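Local coordinates for protein geranyltranstransferase (Campylobacter jejuni, PDB 3NPK) that probably catalyses the condensation of isopentenyl diphosphate with geranyl diphosphate to give farnesyl diphosphate, releasing pyrophosphate, in isoprenoid biosynthesis, at residues E70-H73 / T74-L77; A112-T115 / E116-V120. All coordinates share one frame; numbering follows the deposited sequence.

Interaction 1 (E70-H73 / T74-L77); sequences EFIH and TYSL. With PPV (pyrophosphate), chain C.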
loop_
_atom_site.group_PDB
_atom_site.type_symbol
_atom_site.label_atom_id
_atom_site.label_comp_id
_atom_site.label_asym_id
_atom_site.label_seq_id
_atom_site.Cartn_x
_atom_site.Cartn_y
_atom_site.Cartn_z
ATOM N N GLU A 70 3.151 7.224 -9.719
ATOM C CA GLU A 70 1.890 7.894 -10.012
ATOM C C GLU A 70 0.685 7.152 -9.409
ATOM O O GLU A 70 -0.319 7.790 -9.066
ATOM C CB GLU A 70 1.742 8.138 -11.518
ATOM C CG GLU A 70 2.800 9.107 -12.019
ATOM C CD GLU A 70 2.644 10.552 -11.499
ATOM O OE1 GLU A 70 1.508 11.013 -11.217
ATOM O OE2 GLU A 70 3.676 11.242 -11.391
ATOM N N PHE A 71 0.792 5.833 -9.239
ATOM C CA PHE A 71 -0.265 5.093 -8.532
ATOM C C PHE A 71 -0.332 5.567 -7.082
ATOM O O PHE A 71 -1.423 5.786 -6.549
ATOM C CB PHE A 71 -0.027 3.576 -8.553
ATOM C CG PHE A 71 -0.396 2.886 -9.861
ATOM C CD1 PHE A 71 -0.804 3.593 -10.983
ATOM C CD2 PHE A 71 -0.298 1.513 -9.950
ATOM C CE1 PHE A 71 -1.128 2.925 -12.170
ATOM C CE2 PHE A 71 -0.607 0.833 -11.121
ATOM C CZ PHE A 71 -1.024 1.545 -12.236
ATOM N N ILE A 72 0.823 5.687 -6.429
ATOM C CA ILE A 72 0.851 6.166 -5.050
ATOM C C ILE A 72 0.291 7.562 -4.996
ATOM O O ILE A 72 -0.532 7.875 -4.142
ATOM C CB ILE A 72 2.294 6.211 -4.495
ATOM C CG1 ILE A 72 2.790 4.785 -4.247
ATOM C CG2 ILE A 72 2.390 7.123 -3.229
ATOM C CD1 ILE A 72 2.042 4.064 -3.140
ATOM N N HIS A 73 0.756 8.421 -5.889
ATOM C CA HIS A 73 0.313 9.803 -5.853
ATOM C C HIS A 73 -1.205 9.897 -6.056
ATOM O O HIS A 73 -1.903 10.618 -5.330
ATOM C CB HIS A 73 1.090 10.618 -6.880
ATOM C CG HIS A 73 0.712 12.058 -6.894
ATOM N ND1 HIS A 73 0.227 12.697 -8.012
ATOM C CD2 HIS A 73 0.719 12.975 -5.902
ATOM C CE1 HIS A 73 -0.021 13.962 -7.715
ATOM N NE2 HIS A 73 0.254 14.150 -6.436
ATOM N N THR A 74 -1.716 9.179 -7.051
ATOM C CA THR A 74 -3.155 9.205 -7.306
ATOM C C THR A 74 -3.960 8.649 -6.132
ATOM O O THR A 74 -4.999 9.230 -5.764
ATOM C CB THR A 74 -3.488 8.480 -8.624
ATOM O OG1 THR A 74 -2.959 9.241 -9.711
ATOM C CG2 THR A 74 -5.002 8.325 -8.822
ATOM N N TYR A 75 -3.504 7.544 -5.532
ATOM C CA TYR A 75 -4.235 7.009 -4.369
ATOM C C TYR A 75 -4.312 8.083 -3.275
ATOM O O TYR A 75 -5.361 8.289 -2.650
ATOM C CB TYR A 75 -3.647 5.675 -3.852
ATOM C CG TYR A 75 -3.081 5.721 -2.435
ATOM C CD1 TYR A 75 -3.919 5.825 -1.325
ATOM C CD2 TYR A 75 -1.707 5.632 -2.213
ATOM C CE1 TYR A 75 -3.410 5.879 -0.045
ATOM C CE2 TYR A 75 -1.188 5.665 -0.925
ATOM C CZ TYR A 75 -2.040 5.801 0.148
ATOM O OH TYR A 75 -1.556 5.860 1.436
ATOM N N SER A 76 -3.223 8.819 -3.083
ATOM C CA SER A 76 -3.188 9.796 -2.003
ATOM C C SER A 76 -4.181 10.918 -2.259
ATOM O O SER A 76 -4.809 11.420 -1.322
ATOM C CB SER A 76 -1.762 10.335 -1.788
ATOM O OG SER A 76 -1.392 11.315 -2.744
ATOM N N LEU A 77 -4.336 11.309 -3.523
ATOM C CA LEU A 77 -5.289 12.355 -3.863
ATOM C C LEU A 77 -6.718 11.899 -3.599
ATOM O O LEU A 77 -7.529 12.666 -3.086
ATOM C CB LEU A 77 -5.155 12.770 -5.324
ATOM C CG LEU A 77 -3.784 13.305 -5.745
ATOM C CD1 LEU A 77 -3.819 13.773 -7.182
ATOM C CD2 LEU A 77 -3.284 14.425 -4.822
HETATM O O11 PPV C . -0.759 17.814 -6.496
HETATM P P1 PPV C . -0.220 17.929 -8.051
HETATM O O21 PPV C . 0.023 19.496 -8.488
HETATM O O31 PPV C . 1.046 17.212 -8.206
HETATM O OPP PPV C . -1.454 17.358 -8.970
HETATM P P2 PPV C . -1.398 16.437 -10.324
HETATM O O12 PPV C . -2.993 16.344 -10.732
HETATM O O22 PPV C . -0.914 14.926 -9.971
HETATM O O32 PPV C . -0.615 17.070 -11.399
HETATM O O HOH W 1 -1.148 10.335 -11.322
#
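The His73 imidazole has Leu77, one helical turn on, over one face: CG sits above the plane toward the rim, and CD1 makes an off-centre CH-pi contact, 4.2 Å from the ring centroid. Pyrophosphate comes to the ring's edge, with its O11 near the ring plane. With CG anti to the backbone N (chi1 -179°), His73 swings out from the helix to reach it. The Tyr75 ring has the carbonyl oxygen of Phe71 at its edge, and its CD2 lies 4.2 Å from Ile72 CD1; these two side chains run side by side.

His73 O takes two donors, Leu77 N at 3.1 Å and the Ser76 hydroxyl, whose OG folds back to 2.7 Å. On another side of the helix, a water 2.7 Å from both Glu70 OE1 and Thr74 OG1 links the two residues. It donates to the carboxylate. Glu70 OE2 also accepts from Ala44 N, and Thr74 OG1 is hydrogen-bonded to Arg92, which itself grips the pyrophosphate. This is the diphosphate-binding wall of an all-helical polyprenyl synthase, on the helix that leads into the family's first aspartate-rich motif.

Interaction 2 (A112-T115 / E116-V120); sequences ALNT and EAFLV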
loop_
_atom_site.group_PDB
_atom_site.type_symbol
_atom_site.label_atom_id
_atom_site.label_comp_id
_atom_site.label_asym_id
_atom_site.label_seq_id
_atom_site.Cartn_x
_atom_site.Cartn_y
_atom_site.Cartn_z
ATOM N N ALA A 112 -6.553 -0.054 -3.317
ATOM C CA ALA A 112 -6.059 -0.840 -4.450
ATOM C C ALA A 112 -4.818 -0.230 -5.082
ATOM O O ALA A 112 -3.870 -0.942 -5.397
ATOM C CB ALA A 112 -7.158 -1.034 -5.491
ATOM N N LEU A 113 -4.827 1.085 -5.300
ATOM C CA LEU A 113 -3.712 1.731 -5.993
ATOM C C LEU A 113 -2.448 1.750 -5.123
ATOM O O LEU A 113 -1.340 1.647 -5.645
ATOM C CB LEU A 113 -4.089 3.146 -6.462
ATOM C CG LEU A 113 -5.096 3.190 -7.626
ATOM C CD1 LEU A 113 -5.448 4.655 -7.968
ATOM C CD2 LEU A 113 -4.591 2.432 -8.866
ATOM N N ASN A 114 -2.617 1.921 -3.811
ATOM C CA ASN A 114 -1.503 1.865 -2.865
ATOM C C ASN A 114 -0.816 0.504 -3.026
ATOM O O ASN A 114 0.381 0.416 -3.307
ATOM C CB ASN A 114 -2.083 2.062 -1.453
ATOM C CG ASN A 114 -1.029 2.177 -0.354
ATOM O OD1 ASN A 114 0.179 2.034 -0.591
ATOM N ND2 ASN A 114 -1.496 2.475 0.868
ATOM N N THR A 115 -1.585 -0.571 -2.890
ATOM C CA THR A 115 -1.007 -1.919 -3.008
ATOM C C THR A 115 -0.488 -2.190 -4.416
ATOM O O THR A 115 0.569 -2.815 -4.593
ATOM C CB THR A 115 -2.047 -2.971 -2.609
ATOM O OG1 THR A 115 -2.502 -2.671 -1.286
ATOM C CG2 THR A 115 -1.465 -4.383 -2.629
ATOM N N GLU A 116 -1.205 -1.708 -5.420
ATOM C CA GLU A 116 -0.828 -2.013 -6.802
ATOM C C GLU A 116 0.505 -1.368 -7.191
ATOM O O GLU A 116 1.215 -1.877 -8.065
ATOM C CB GLU A 116 -1.925 -1.580 -7.771
ATOM C CG GLU A 116 -1.846 -2.240 -9.139
ATOM C CD GLU A 116 -2.251 -3.714 -9.157
ATOM O OE1 GLU A 116 -2.585 -4.295 -8.099
ATOM O OE2 GLU A 116 -2.226 -4.301 -10.259
ATOM N N ALA A 117 0.853 -0.264 -6.541
ATOM C CA ALA A 117 2.135 0.372 -6.821
ATOM C C ALA A 117 3.252 -0.642 -6.569
ATOM O O ALA A 117 4.226 -0.729 -7.333
ATOM C CB ALA A 117 2.336 1.605 -5.944
ATOM N N PHE A 118 3.100 -1.409 -5.493
ATOM C CA PHE A 118 4.105 -2.408 -5.158
ATOM C C PHE A 118 4.074 -3.631 -6.064
ATOM O O PHE A 118 5.126 -4.206 -6.359
ATOM C CB PHE A 118 4.061 -2.727 -3.667
ATOM C CG PHE A 118 4.359 -1.527 -2.850
ATOM C CD1 PHE A 118 5.655 -1.069 -2.770
ATOM C CD2 PHE A 118 3.339 -0.752 -2.296
ATOM C CE1 PHE A 118 5.952 0.095 -2.073
ATOM C CE2 PHE A 118 3.626 0.418 -1.616
ATOM C CZ PHE A 118 4.931 0.850 -1.513
ATOM N N LEU A 119 2.884 -4.032 -6.504
ATOM C CA LEU A 119 2.797 -5.103 -7.493
ATOM C C LEU A 119 3.519 -4.701 -8.781
ATOM O O LEU A 119 4.324 -5.459 -9.318
ATOM C CB LEU A 119 1.338 -5.472 -7.792
ATOM C CG LEU A 119 1.139 -6.705 -8.679
ATOM C CD1 LEU A 119 1.769 -7.953 -8.042
ATOM C CD2 LEU A 119 -0.344 -6.935 -8.912
ATOM N N VAL A 120 3.235 -3.498 -9.267
ATOM C CA VAL A 120 3.852 -3.018 -10.502
ATOM C C VAL A 120 5.364 -2.906 -10.338
ATOM O O VAL A 120 6.134 -3.328 -11.211
ATOM C CB VAL A 120 3.243 -1.668 -10.946
ATOM C CG1 VAL A 120 4.120 -1.001 -12.013
ATOM C CG2 VAL A 120 1.825 -1.890 -11.446
HETATM O O HOH W 2 -3.927 -3.680 -5.794
#
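Asn114 and Phe118 lie one turn apart on helix 103-122, in the all-helical polyprenyl synthase fold, and on a face of that helix that meets the second subunit. Asn114 OD1 approaches the edge of the Phe118 ring near its plane, 3.9 Å from CE2, with amide and ring turned 49° against each other. The Asn114 side chain leaves with CG anti to the backbone N (chi1 -174°), which carries the amide alongside the ring. Phe118 CD2 also comes within 3.3 Å of the backbone oxygen, Asn114 O, reached obliquely.

Behind these side chains the backbone bonds are uneven. Glu116 N donates to Ala112 O at 2.8 Å. Ala117 N donates to Leu113 O and, weakly, to Asn114 O. Thr115 O accepts from Leu119 N and, weakly, from Phe118 N.

Further out, the Asn114 and Thr115 side chains reach across the dimer: Asn114 OD1 is hydrogen-bonded to Thr115 OG1 of the second subunit, and Thr115 OG1 to Asn114 OD1 of that subunit, so the pair is reciprocal. Phe118 stacks on Phe118 of the second subunit, and its ring also touches Ile135, Leu138 and Ala139 of helix 128-142 of its own chain.

Glu116 bends at chi2 (73°), bringing its carboxylate round to a water. That water is positioned to donate to OE1 of Glu116 at 2.7 Å and to Ala112 O at 2.8 Å, though other acceptors nearby compete for its two protons, so neither bond is certain at all times.

How the interactions relate
Both contacts are buried turns of neighbouring helices, 59-80 and 103-122, with centres 10 Å apart, and they pack directly: Ile72 CG1 meets Ala117 CB at 3.6 Å, and Phe71 CE2 meets Val120 CG2 at 3.7 Å. Interaction 1 lies nearer the middle of the chain and turns one side to the pyrophosphate pocket: His73 lines that pocket and Thr74 is hydrogen-bonded to Arg92, which binds the pyrophosphate, while Ser76 turns back on its own helix. Interaction 2 lies farther out, and Asn114, Thr115 and Phe118 make contacts with the second subunit. Tyr75 belongs to both settings: it touches Leu113 and Asn114, and packs on Asp111 of the second subunit.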